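Long-range contacts in erythrocyte membrane protein 1 (Plasmodium falciparum, PDB 2XU0), which probably binds host cell surface receptors as a parasite adhesin, this chain being its N-terminal segment and first Duffy-binding-like domain, a rosetting domain: residues R94-R100 with C139-F145; Q47-L52 with A154-G159; W265-S271 with K294-N298; R134-I138 with R194-I199. The protein carries 10 engineered substitutions. All coordinates share one frame. Residues are numbered along the deposited sequence.

Contact 1. Residues R94-R100 with C139-F145; sequences RKPCYGR and CDQNLEF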
# COMPACT_ATOMS: atom_id res chain seq x y z
N ARG A 94 -14.91 -22.24 5.53
CA ARG A 94 -14.86 -21.02 6.36
C ARG A 94 -15.08 -19.74 5.54
O ARG A 94 -14.93 -19.76 4.32
CB ARG A 94 -13.49 -20.85 7.09
CG ARG A 94 -13.33 -21.13 8.63
CD ARG A 94 -14.54 -20.73 9.47
NE ARG A 94 -14.79 -19.28 9.50
CZ ARG A 94 -15.96 -18.74 9.83
NH1 ARG A 94 -17.00 -19.51 10.12
NH2 ARG A 94 -16.09 -17.42 9.87
N LYS A 95 -15.35 -18.62 6.24
CA LYS A 95 -15.52 -17.26 5.70
C LYS A 95 -14.12 -16.55 5.48
O LYS A 95 -13.12 -17.08 5.98
CB LYS A 95 -16.35 -16.43 6.71
CG LYS A 95 -17.85 -16.71 6.75
CD LYS A 95 -18.63 -16.14 5.56
CE LYS A 95 -20.02 -16.72 5.42
NZ LYS A 95 -19.99 -18.17 5.06
N PRO A 96 -14.06 -15.29 4.91
CA PRO A 96 -12.75 -14.62 4.66
C PRO A 96 -12.05 -13.81 5.76
O PRO A 96 -10.82 -13.90 5.82
CB PRO A 96 -13.05 -13.72 3.45
CG PRO A 96 -14.37 -14.21 2.91
CD PRO A 96 -15.10 -14.55 4.17
N CYS A 97 -12.77 -12.98 6.58
CA CYS A 97 -12.14 -12.14 7.63
C CYS A 97 -11.93 -12.78 9.03
O CYS A 97 -11.44 -12.11 9.94
CB CYS A 97 -12.80 -10.78 7.75
SG CYS A 97 -12.93 -9.85 6.20
N TYR A 98 -12.34 -14.03 9.21
CA TYR A 98 -12.22 -14.73 10.49
C TYR A 98 -10.76 -14.98 10.86
O TYR A 98 -9.99 -15.51 10.05
CB TYR A 98 -13.00 -16.05 10.48
CG TYR A 98 -12.82 -16.87 11.74
CD1 TYR A 98 -13.32 -16.42 12.97
CD2 TYR A 98 -12.13 -18.08 11.72
CE1 TYR A 98 -13.16 -17.17 14.13
CE2 TYR A 98 -11.95 -18.83 12.89
CZ TYR A 98 -12.48 -18.37 14.09
OH TYR A 98 -12.31 -19.10 15.23
N GLY A 99 -10.43 -14.61 12.09
CA GLY A 99 -9.09 -14.76 12.64
C GLY A 99 -8.21 -13.58 12.32
O GLY A 99 -7.11 -13.46 12.85
N ARG A 100 -8.71 -12.69 11.46
CA ARG A 100 -7.94 -11.52 11.07
C ARG A 100 -8.20 -10.32 11.92
O ARG A 100 -9.34 -10.00 12.24
CB ARG A 100 -8.06 -11.22 9.57
CG ARG A 100 -7.11 -12.08 8.76
CD ARG A 100 -7.90 -13.12 8.03
NE ARG A 100 -7.07 -14.09 7.31
CZ ARG A 100 -6.76 -15.29 7.78
NH1 ARG A 100 -7.11 -15.63 9.02
NH2 ARG A 100 -6.10 -16.15 7.03
N CYS A 139 -8.34 -10.41 4.16
CA CYS A 139 -9.41 -11.40 4.33
C CYS A 139 -9.34 -12.54 3.33
O CYS A 139 -10.16 -12.61 2.41
CB CYS A 139 -10.78 -10.73 4.33
SG CYS A 139 -11.00 -9.49 5.63
N ASP A 140 -8.38 -13.48 3.53
CA ASP A 140 -8.09 -14.61 2.64
C ASP A 140 -8.42 -16.00 3.25
O ASP A 140 -8.15 -17.03 2.63
CB ASP A 140 -6.57 -14.57 2.28
CG ASP A 140 -5.61 -14.89 3.43
OD1 ASP A 140 -6.05 -14.85 4.62
OD2 ASP A 140 -4.41 -15.09 3.17
N GLN A 141 -8.98 -16.01 4.47
CA GLN A 141 -9.29 -17.22 5.22
C GLN A 141 -10.03 -18.35 4.51
O GLN A 141 -9.65 -19.52 4.67
CB GLN A 141 -9.85 -16.88 6.59
CG GLN A 141 -9.42 -17.85 7.68
CD GLN A 141 -10.52 -18.78 8.11
OE1 GLN A 141 -10.28 -19.95 8.41
NE2 GLN A 141 -11.75 -18.27 8.20
N ASN A 142 -10.99 -18.02 3.64
CA ASN A 142 -11.76 -19.00 2.86
C ASN A 142 -10.92 -19.74 1.85
O ASN A 142 -11.24 -20.89 1.50
CB ASN A 142 -12.94 -18.30 2.16
CG ASN A 142 -12.54 -17.24 1.16
OD1 ASN A 142 -11.85 -16.26 1.48
ND2 ASN A 142 -12.95 -17.45 -0.07
N LEU A 143 -9.82 -19.09 1.37
CA LEU A 143 -8.89 -19.70 0.42
C LEU A 143 -8.00 -20.76 1.09
O LEU A 143 -7.30 -21.47 0.38
CB LEU A 143 -8.06 -18.65 -0.35
CG LEU A 143 -8.80 -17.52 -1.11
CD1 LEU A 143 -7.84 -16.72 -1.98
CD2 LEU A 143 -9.92 -18.08 -2.01
N GLU A 144 -8.08 -20.92 2.44
CA GLU A 144 -7.34 -21.97 3.18
C GLU A 144 -8.11 -23.31 3.15
O GLU A 144 -7.67 -24.29 3.74
CB GLU A 144 -7.11 -21.56 4.64
CG GLU A 144 -6.29 -20.30 4.85
CD GLU A 144 -5.95 -20.01 6.30
OE1 GLU A 144 -5.75 -20.97 7.07
OE2 GLU A 144 -5.90 -18.81 6.67
N PHE A 145 -9.24 -23.35 2.41
CA PHE A 145 -10.17 -24.47 2.29
C PHE A 145 -10.51 -24.76 0.83
O PHE A 145 -11.68 -24.92 0.47
CB PHE A 145 -11.44 -24.17 3.12
CG PHE A 145 -11.12 -23.90 4.58
CD1 PHE A 145 -10.96 -24.95 5.47
CD2 PHE A 145 -10.95 -22.61 5.04
CE1 PHE A 145 -10.62 -24.71 6.81
CE2 PHE A 145 -10.60 -22.37 6.37
CZ PHE A 145 -10.46 -23.42 7.25

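Contact 2. Residues Q47-L52 with A154-G159; sequences QLKGTL and AHDLLG. Engineered in segment 154-159: A154 (natural residue Thr).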
# COMPACT_ATOMS: atom_id res chain seq x y z
N GLN A 47 -12.11 -21.51 -21.42
CA GLN A 47 -11.93 -22.67 -20.53
C GLN A 47 -11.47 -22.23 -19.12
O GLN A 47 -11.58 -23.00 -18.16
CB GLN A 47 -10.90 -23.67 -21.11
CG GLN A 47 -11.50 -24.70 -22.06
CD GLN A 47 -11.65 -24.16 -23.45
OE1 GLN A 47 -12.67 -23.55 -23.80
NE2 GLN A 47 -10.64 -24.36 -24.28
N LEU A 48 -10.94 -21.00 -19.03
CA LEU A 48 -10.44 -20.38 -17.79
C LEU A 48 -11.42 -19.34 -17.29
O LEU A 48 -11.34 -18.92 -16.14
CB LEU A 48 -9.06 -19.73 -18.03
CG LEU A 48 -7.87 -20.64 -18.38
CD1 LEU A 48 -6.62 -19.85 -18.40
CD2 LEU A 48 -7.73 -21.79 -17.38
N LYS A 49 -12.37 -18.94 -18.16
CA LYS A 49 -13.40 -17.98 -17.83
C LYS A 49 -14.36 -18.57 -16.81
O LYS A 49 -14.87 -19.68 -17.00
CB LYS A 49 -14.14 -17.51 -19.10
CG LYS A 49 -15.14 -16.38 -18.86
CD LYS A 49 -14.57 -15.00 -19.20
CE LYS A 49 -15.64 -13.94 -19.25
NZ LYS A 49 -16.25 -13.69 -17.92
N GLY A 50 -14.54 -17.85 -15.71
CA GLY A 50 -15.42 -18.27 -14.62
C GLY A 50 -16.82 -17.71 -14.75
O GLY A 50 -17.00 -16.50 -14.95
N THR A 51 -17.81 -18.58 -14.61
CA THR A 51 -19.23 -18.22 -14.67
C THR A 51 -19.92 -18.73 -13.41
O THR A 51 -19.88 -19.93 -13.12
CB THR A 51 -19.85 -18.53 -16.06
OG1 THR A 51 -21.07 -17.79 -16.21
CG2 THR A 51 -20.09 -20.01 -16.32
N LEU A 52 -20.46 -17.79 -12.61
CA LEU A 52 -21.14 -18.06 -11.34
C LEU A 52 -22.54 -18.66 -11.56
O LEU A 52 -22.67 -19.87 -11.75
CB LEU A 52 -21.23 -16.76 -10.50
CG LEU A 52 -20.31 -16.61 -9.27
CD1 LEU A 52 -20.96 -17.15 -8.01
CD2 LEU A 52 -18.92 -17.20 -9.50
N ALA A 154 -12.50 -23.89 -12.87
CA ALA A 154 -12.26 -22.45 -12.94
C ALA A 154 -13.43 -21.68 -12.35
O ALA A 154 -13.22 -20.64 -11.72
CB ALA A 154 -12.05 -22.04 -14.39
N HIS A 155 -14.67 -22.21 -12.50
CA HIS A 155 -15.88 -21.60 -11.94
C HIS A 155 -15.90 -21.76 -10.44
O HIS A 155 -16.30 -20.84 -9.74
CB HIS A 155 -17.15 -22.20 -12.55
CG HIS A 155 -17.10 -22.31 -14.04
ND1 HIS A 155 -16.96 -23.53 -14.67
CD2 HIS A 155 -17.12 -21.33 -14.98
CE1 HIS A 155 -16.93 -23.27 -15.96
NE2 HIS A 155 -17.00 -21.96 -16.20
N ASP A 156 -15.46 -22.94 -9.93
CA ASP A 156 -15.42 -23.19 -8.48
C ASP A 156 -14.44 -22.25 -7.80
O ASP A 156 -14.73 -21.74 -6.73
CB ASP A 156 -15.06 -24.65 -8.15
CG ASP A 156 -16.03 -25.71 -8.68
OD1 ASP A 156 -17.24 -25.41 -8.78
OD2 ASP A 156 -15.57 -26.83 -8.98
N LEU A 157 -13.28 -22.01 -8.44
CA LEU A 157 -12.25 -21.11 -7.92
C LEU A 157 -12.74 -19.66 -7.93
O LEU A 157 -12.64 -18.98 -6.90
CB LEU A 157 -10.97 -21.24 -8.74
CG LEU A 157 -9.80 -20.32 -8.32
CD1 LEU A 157 -9.30 -20.66 -6.93
CD2 LEU A 157 -8.70 -20.38 -9.34
N LEU A 158 -13.33 -19.21 -9.05
CA LEU A 158 -13.86 -17.85 -9.15
C LEU A 158 -14.81 -17.56 -8.02
O LEU A 158 -14.68 -16.51 -7.39
CB LEU A 158 -14.52 -17.57 -10.52
CG LEU A 158 -15.06 -16.14 -10.68
CD1 LEU A 158 -13.95 -15.13 -10.85
CD2 LEU A 158 -16.04 -16.04 -11.79
N GLY A 159 -15.71 -18.51 -7.72
CA GLY A 159 -16.69 -18.41 -6.64
C GLY A 159 -16.03 -18.02 -5.34
O GLY A 159 -16.36 -16.99 -4.77

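Contact 3. Residues W265-S271 with K294-N298; sequences WKALTCS and KCGHN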
# COMPACT_ATOMS: atom_id res chain seq x y z
N TRP A 265 -12.85 -7.53 -9.66
CA TRP A 265 -12.92 -6.09 -9.31
C TRP A 265 -14.36 -5.71 -8.95
O TRP A 265 -14.55 -4.88 -8.06
CB TRP A 265 -12.44 -5.21 -10.48
CG TRP A 265 -12.51 -3.73 -10.16
CD1 TRP A 265 -13.44 -2.84 -10.60
CD2 TRP A 265 -11.65 -3.01 -9.26
NE1 TRP A 265 -13.25 -1.62 -9.99
CE2 TRP A 265 -12.12 -1.68 -9.22
CE3 TRP A 265 -10.52 -3.35 -8.50
CZ2 TRP A 265 -11.51 -0.70 -8.43
CZ3 TRP A 265 -9.92 -2.38 -7.72
CH2 TRP A 265 -10.38 -1.07 -7.71
N LYS A 266 -15.36 -6.27 -9.71
CA LYS A 266 -16.80 -6.03 -9.49
C LYS A 266 -17.17 -6.51 -8.09
O LYS A 266 -17.69 -5.74 -7.31
CB LYS A 266 -17.64 -6.71 -10.59
CG LYS A 266 -19.09 -6.26 -10.59
CD LYS A 266 -19.88 -6.79 -11.79
CE LYS A 266 -21.33 -6.37 -11.67
NZ LYS A 266 -22.18 -6.97 -12.74
N ALA A 267 -16.79 -7.75 -7.71
CA ALA A 267 -17.05 -8.25 -6.36
C ALA A 267 -16.37 -7.37 -5.28
O ALA A 267 -17.00 -6.97 -4.30
CB ALA A 267 -16.59 -9.70 -6.24
N LEU A 268 -15.08 -7.03 -5.49
CA LEU A 268 -14.33 -6.21 -4.55
C LEU A 268 -14.99 -4.87 -4.24
O LEU A 268 -14.87 -4.37 -3.12
CB LEU A 268 -12.87 -6.00 -5.06
CG LEU A 268 -11.91 -5.17 -4.15
CD1 LEU A 268 -11.59 -5.90 -2.82
CD2 LEU A 268 -10.63 -4.85 -4.89
N THR A 269 -15.65 -4.28 -5.26
CA THR A 269 -16.32 -2.98 -5.12
C THR A 269 -17.83 -3.07 -4.77
O THR A 269 -18.47 -2.02 -4.70
CB THR A 269 -16.12 -2.13 -6.37
OG1 THR A 269 -16.58 -2.91 -7.48
CG2 THR A 269 -14.70 -1.65 -6.56
N CYS A 270 -18.39 -4.28 -4.54
CA CYS A 270 -19.81 -4.49 -4.14
C CYS A 270 -20.28 -3.45 -3.09
O CYS A 270 -21.35 -2.86 -3.26
CB CYS A 270 -20.06 -5.92 -3.64
SG CYS A 270 -20.10 -7.19 -4.93
N SER A 271 -19.46 -3.21 -2.05
CA SER A 271 -19.77 -2.30 -0.94
C SER A 271 -19.12 -0.94 -1.07
O SER A 271 -19.16 -0.16 -0.11
CB SER A 271 -19.33 -2.92 0.38
OG SER A 271 -17.95 -3.23 0.34
N LYS A 294 -18.85 3.98 -6.97
CA LYS A 294 -18.52 2.64 -6.45
C LYS A 294 -17.15 2.12 -7.02
O LYS A 294 -16.99 0.92 -7.27
CB LYS A 294 -19.68 1.66 -6.74
CG LYS A 294 -21.03 2.03 -6.10
CD LYS A 294 -22.05 0.91 -6.28
CE LYS A 294 -21.75 -0.38 -5.53
NZ LYS A 294 -21.54 -0.14 -4.08
N CYS A 295 -16.21 3.06 -7.30
CA CYS A 295 -14.87 2.78 -7.83
C CYS A 295 -14.90 2.02 -9.16
O CYS A 295 -13.99 1.21 -9.42
CB CYS A 295 -14.00 2.04 -6.80
SG CYS A 295 -14.01 2.77 -5.15
N GLY A 296 -15.92 2.26 -9.99
CA GLY A 296 -16.07 1.59 -11.28
C GLY A 296 -16.74 0.23 -11.23
O GLY A 296 -16.66 -0.53 -12.20
N HIS A 297 -17.43 -0.07 -10.12
CA HIS A 297 -18.17 -1.32 -9.90
C HIS A 297 -19.09 -1.67 -11.06
O HIS A 297 -19.24 -2.85 -11.41
CB HIS A 297 -19.00 -1.21 -8.59
CG HIS A 297 -19.89 -2.38 -8.30
ND1 HIS A 297 -19.37 -3.60 -7.90
CD2 HIS A 297 -21.23 -2.50 -8.41
CE1 HIS A 297 -20.41 -4.41 -7.76
NE2 HIS A 297 -21.55 -3.78 -8.05
N ASN A 298 -19.72 -0.66 -11.66
CA ASN A 298 -20.71 -0.92 -12.73
C ASN A 298 -20.18 -0.76 -14.14
O ASN A 298 -20.98 -0.85 -15.06
CB ASN A 298 -21.94 0.02 -12.54
CG ASN A 298 -22.55 0.05 -11.16
OD1 ASN A 298 -22.43 1.04 -10.41
ND2 ASN A 298 -23.24 -1.02 -10.79

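Contact 4. Residues R134-I138 with R194-I199; sequences RRRHI and RSFADI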
# COMPACT_ATOMS: atom_id res chain seq x y z
N ARG A 134 -2.27 -3.47 5.83
CA ARG A 134 -3.42 -3.82 4.99
C ARG A 134 -3.21 -5.24 4.43
O ARG A 134 -4.15 -6.01 4.38
CB ARG A 134 -3.64 -2.77 3.87
CG ARG A 134 -4.90 -2.98 3.00
CD ARG A 134 -4.78 -2.40 1.58
NE ARG A 134 -3.40 -2.52 1.08
CZ ARG A 134 -2.88 -3.62 0.54
NH1 ARG A 134 -3.64 -4.69 0.32
NH2 ARG A 134 -1.60 -3.66 0.21
N ARG A 135 -1.97 -5.61 4.05
CA ARG A 135 -1.70 -6.94 3.52
C ARG A 135 -1.70 -7.98 4.62
O ARG A 135 -2.25 -9.05 4.40
CB ARG A 135 -0.34 -7.00 2.72
CG ARG A 135 0.16 -8.43 2.37
CD ARG A 135 -0.71 -9.11 1.31
NE ARG A 135 -0.38 -10.54 1.14
CZ ARG A 135 -0.92 -11.54 1.84
NH1 ARG A 135 -1.79 -11.30 2.80
NH2 ARG A 135 -0.59 -12.79 1.56
N ARG A 136 -0.97 -7.73 5.70
CA ARG A 136 -0.82 -8.67 6.83
C ARG A 136 -2.16 -9.31 7.27
O ARG A 136 -2.24 -10.53 7.47
CB ARG A 136 -0.19 -7.95 8.03
CG ARG A 136 1.28 -7.61 7.87
CD ARG A 136 1.80 -6.96 9.12
NE ARG A 136 2.14 -7.98 10.12
CZ ARG A 136 2.80 -7.74 11.24
NH1 ARG A 136 3.17 -6.50 11.55
NH2 ARG A 136 3.09 -8.73 12.08
N HIS A 137 -3.21 -8.50 7.36
CA HIS A 137 -4.50 -8.96 7.85
C HIS A 137 -5.58 -9.12 6.80
O HIS A 137 -6.75 -9.17 7.14
CB HIS A 137 -4.96 -8.08 9.02
CG HIS A 137 -3.84 -7.71 9.95
ND1 HIS A 137 -3.16 -8.67 10.69
CD2 HIS A 137 -3.32 -6.50 10.22
CE1 HIS A 137 -2.26 -8.01 11.39
NE2 HIS A 137 -2.32 -6.69 11.14
N ILE A 138 -5.18 -9.26 5.52
CA ILE A 138 -6.08 -9.45 4.38
C ILE A 138 -7.10 -10.59 4.63
O ILE A 138 -6.75 -11.62 5.24
CB ILE A 138 -5.27 -9.62 3.05
CG1 ILE A 138 -5.86 -8.76 1.93
CG2 ILE A 138 -5.10 -11.11 2.61
CD1 ILE A 138 -4.99 -8.62 0.66
N ARG A 194 -5.13 -1.48 -4.09
CA ARG A 194 -3.98 -2.10 -3.45
C ARG A 194 -4.27 -3.52 -3.01
O ARG A 194 -3.41 -4.37 -3.17
CB ARG A 194 -3.47 -1.26 -2.29
CG ARG A 194 -2.86 0.03 -2.75
CD ARG A 194 -2.47 0.79 -1.53
NE ARG A 194 -1.73 1.99 -1.87
CZ ARG A 194 -1.87 3.13 -1.22
NH1 ARG A 194 -2.74 3.24 -0.23
NH2 ARG A 194 -1.15 4.18 -1.56
N SER A 195 -5.49 -3.78 -2.49
CA SER A 195 -5.92 -5.12 -2.08
C SER A 195 -6.16 -5.98 -3.30
O SER A 195 -5.82 -7.15 -3.29
CB SER A 195 -7.17 -5.05 -1.20
OG SER A 195 -6.77 -4.71 0.11
N PHE A 196 -6.79 -5.41 -4.34
CA PHE A 196 -7.05 -6.09 -5.62
C PHE A 196 -5.74 -6.63 -6.17
O PHE A 196 -5.67 -7.78 -6.64
CB PHE A 196 -7.61 -5.08 -6.62
CG PHE A 196 -7.90 -5.59 -8.01
CD1 PHE A 196 -8.89 -6.55 -8.22
CD2 PHE A 196 -7.31 -5.00 -9.12
CE1 PHE A 196 -9.26 -6.93 -9.52
CE2 PHE A 196 -7.66 -5.39 -10.42
CZ PHE A 196 -8.60 -6.37 -10.61
N ALA A 197 -4.70 -5.78 -6.13
CA ALA A 197 -3.34 -6.15 -6.59
C ALA A 197 -2.70 -7.28 -5.73
O ALA A 197 -2.15 -8.22 -6.29
CB ALA A 197 -2.44 -4.92 -6.61
N ASP A 198 -2.86 -7.23 -4.40
CA ASP A 198 -2.37 -8.29 -3.52
C ASP A 198 -3.11 -9.61 -3.78
O ASP A 198 -2.48 -10.67 -3.80
CB ASP A 198 -2.44 -7.88 -2.02
CG ASP A 198 -1.34 -6.93 -1.56
OD1 ASP A 198 -0.30 -6.84 -2.24
OD2 ASP A 198 -1.52 -6.29 -0.51
N ILE A 199 -4.46 -9.55 -4.01
CA ILE A 199 -5.29 -10.73 -4.32
C ILE A 199 -4.82 -11.37 -5.60
O ILE A 199 -4.67 -12.60 -5.66
CB ILE A 199 -6.82 -10.42 -4.31
CG1 ILE A 199 -7.30 -10.21 -2.83
CG2 ILE A 199 -7.59 -11.59 -4.95
CD1 ILE A 199 -8.67 -9.38 -2.63

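Contact 1. Residues R94-R100 with C139-F145
This contact is a disulfide-linked pair of loops in the Duffy-binding-like (DBL) domain. R94-R100 precedes helix 133-136 in the chain, and C139-F145 follows it. R94 lies at the exposed edge. R94 CB packs 3.3 Å from CE2 of the F145 ring, and R94 CG is 3.3 Å from OE1 of Q141. K95 turns its side chain away, but K95 O comes within 2.9 Å of Q141 NE2. P96 is buried. P96 O accepts a hydrogen bond from Q141 N (3.1 Å), in a short 3-10 segment, and P96 CB lies 3.9 Å from C139 CB. Outside the pair, P96 rests on V163 and Y167 of helix 154-175. C97 is disulfide-bonded to C139, with a chi3 of 103°. A type II turn from C97 to R100 then reverses the chain. Y98 adds a small contact, Y98 O lying 3.4 Å from Q141 CG. G99 sits at the third position of the turn with the positive phi (87°) usual there. The turn delivers R100 to two acids, forming a salt-bridge network. Q141 CG lies over one face of the guanidinium. At its edge, R100 NH2 is 2.7 Å from both D140 OD1 and E144 OE2.

Contact 2. Residues Q47-L52 with A154-G159
Apolar and van der Waals packing dominates this contact, in which an extended piece of the N-terminal segment crosses the first turns of helix 154-175. The nearest CA atoms are those of G50 and H155, 4.3 Å apart. A side chain on G50 would run into L158, since an ideal CB would stand only 2.6 Å from L158 CD2. L158 CD2 lies 3.3 Å from G50 O. L158 CD2 also meets L52 CD2 at 3.9 Å, and L52 CD2 reaches G159 CA at 3.8 Å, although L52 is poorly ordered. A154, an engineered residue that replaces threonine, places A154 CB 3.6 Å from L48 O. The H155 side chain runs along the backbone at G50 and T51, with H155 CD2 3.5 Å from both G50 CA and T51 CG2. Polar approaches are few. H155 NE2 is 3.2 Å from K49 O. The backbone of 47-52 is held from helix 249-268: N260 bonds to L48 O and G50 N, and Q263 to G50 O. Here part of the N-terminal segment of PfEMP1 docks on helices of the DBL domain.

Contact 3. Residues W265-S271 with K294-N298
Here the C-terminal end of helix 249-268 in the DBL domain meets a cysteine-bearing loop, and hydrogen bonds, most of them from side chain to backbone, join them. W265 has chi1 at t (180°), which brings its indole edge to the loop. W265 NE1 donates to C295 O (3.0 Å), and W265 CZ2 packs 4.0 Å from C295 CB. C295 itself is disulfide-bonded to C189 of helix 186-204. H297, also t, inserts its ring beside the helix end. H297 ND1 donates to T269 OG1 (2.9 Å) and weakly to K266 O (2.8 Å). T269 is p, with T269 CG2 3.8 Å from C295 CB. K266 is extended, all four chi angles t. K266 CG passes 3.6 Å from H297 CE1, and NZ goes on to L81 O. K294, C295 and G296 all have positive phi, so the loop coils tightly. K294 bends back, with chi3 and chi4 both p. This turns its amino group to the chain at C270, where A272 O and N74 OD1 also receive it, and K294 NZ donates to C270 O at 2.8 Å.

Contact 4. Residues R134-I138 with R194-I199
A buried salt bridge between R134 and D198 anchors this contact. OD2 of D198 accepts from R134 NH2 at 2.7 Å and from R134 NH1 at 2.8 Å. R134 NH1 also donates to S195 OG at 3.1 Å, about one helical turn before D198. Both charges have further partners in helix 311-338: R134 with E318, and D198 OD1 with R314, Q311 and W315. S195 OG is shared with E168 of helix 154-175. Over one face of the R134 guanidinium lie the backbone atoms R194 O and S195 N, and the CB of R194 is 3.6 Å from R134 NE. The rest of the R194 side chain leads off to E317. R135 contributes less, R135 CD lying 3.5 Å from D198 OD2, while its guanidinium pairs with D207. Packing finishes the contact beyond helix 133-136. I138 CD1 lies 3.8 Å from D198 CB and 4.5 Å from I199 CG1. A short helix is thus fastened to helix 186-204 by a buried charge network within the helical core of the DBL domain.

Contacts 1, 3 and 4 lie within the largely helical DBL domain; contact 2 attaches the N-terminal segment to it. Contacts 1 and 4 are neighbours, with centres about 13 Å apart. I138 and C139 are adjacent in the chain, and R100 NE lies 3.2 Å from I138 O. Contacts 3 and 4 meet in the core, where W265 and F196 stack edge-to-face, with W265 CE3 3.5 Å from F196 CG. Contact 2 is more peripheral. Its nearest atoms are about 6 Å from contact 1 and 7 Å from contact 3. Helix 154-175 links them, carrying one side of contact 2 and touching residues of contacts 1, 3 and 4. The R135 side chain in contact 4 is about 13 Å from the bound magnesium. Contacts 1, 2 and 3 lie away from the magnesium and proline sites.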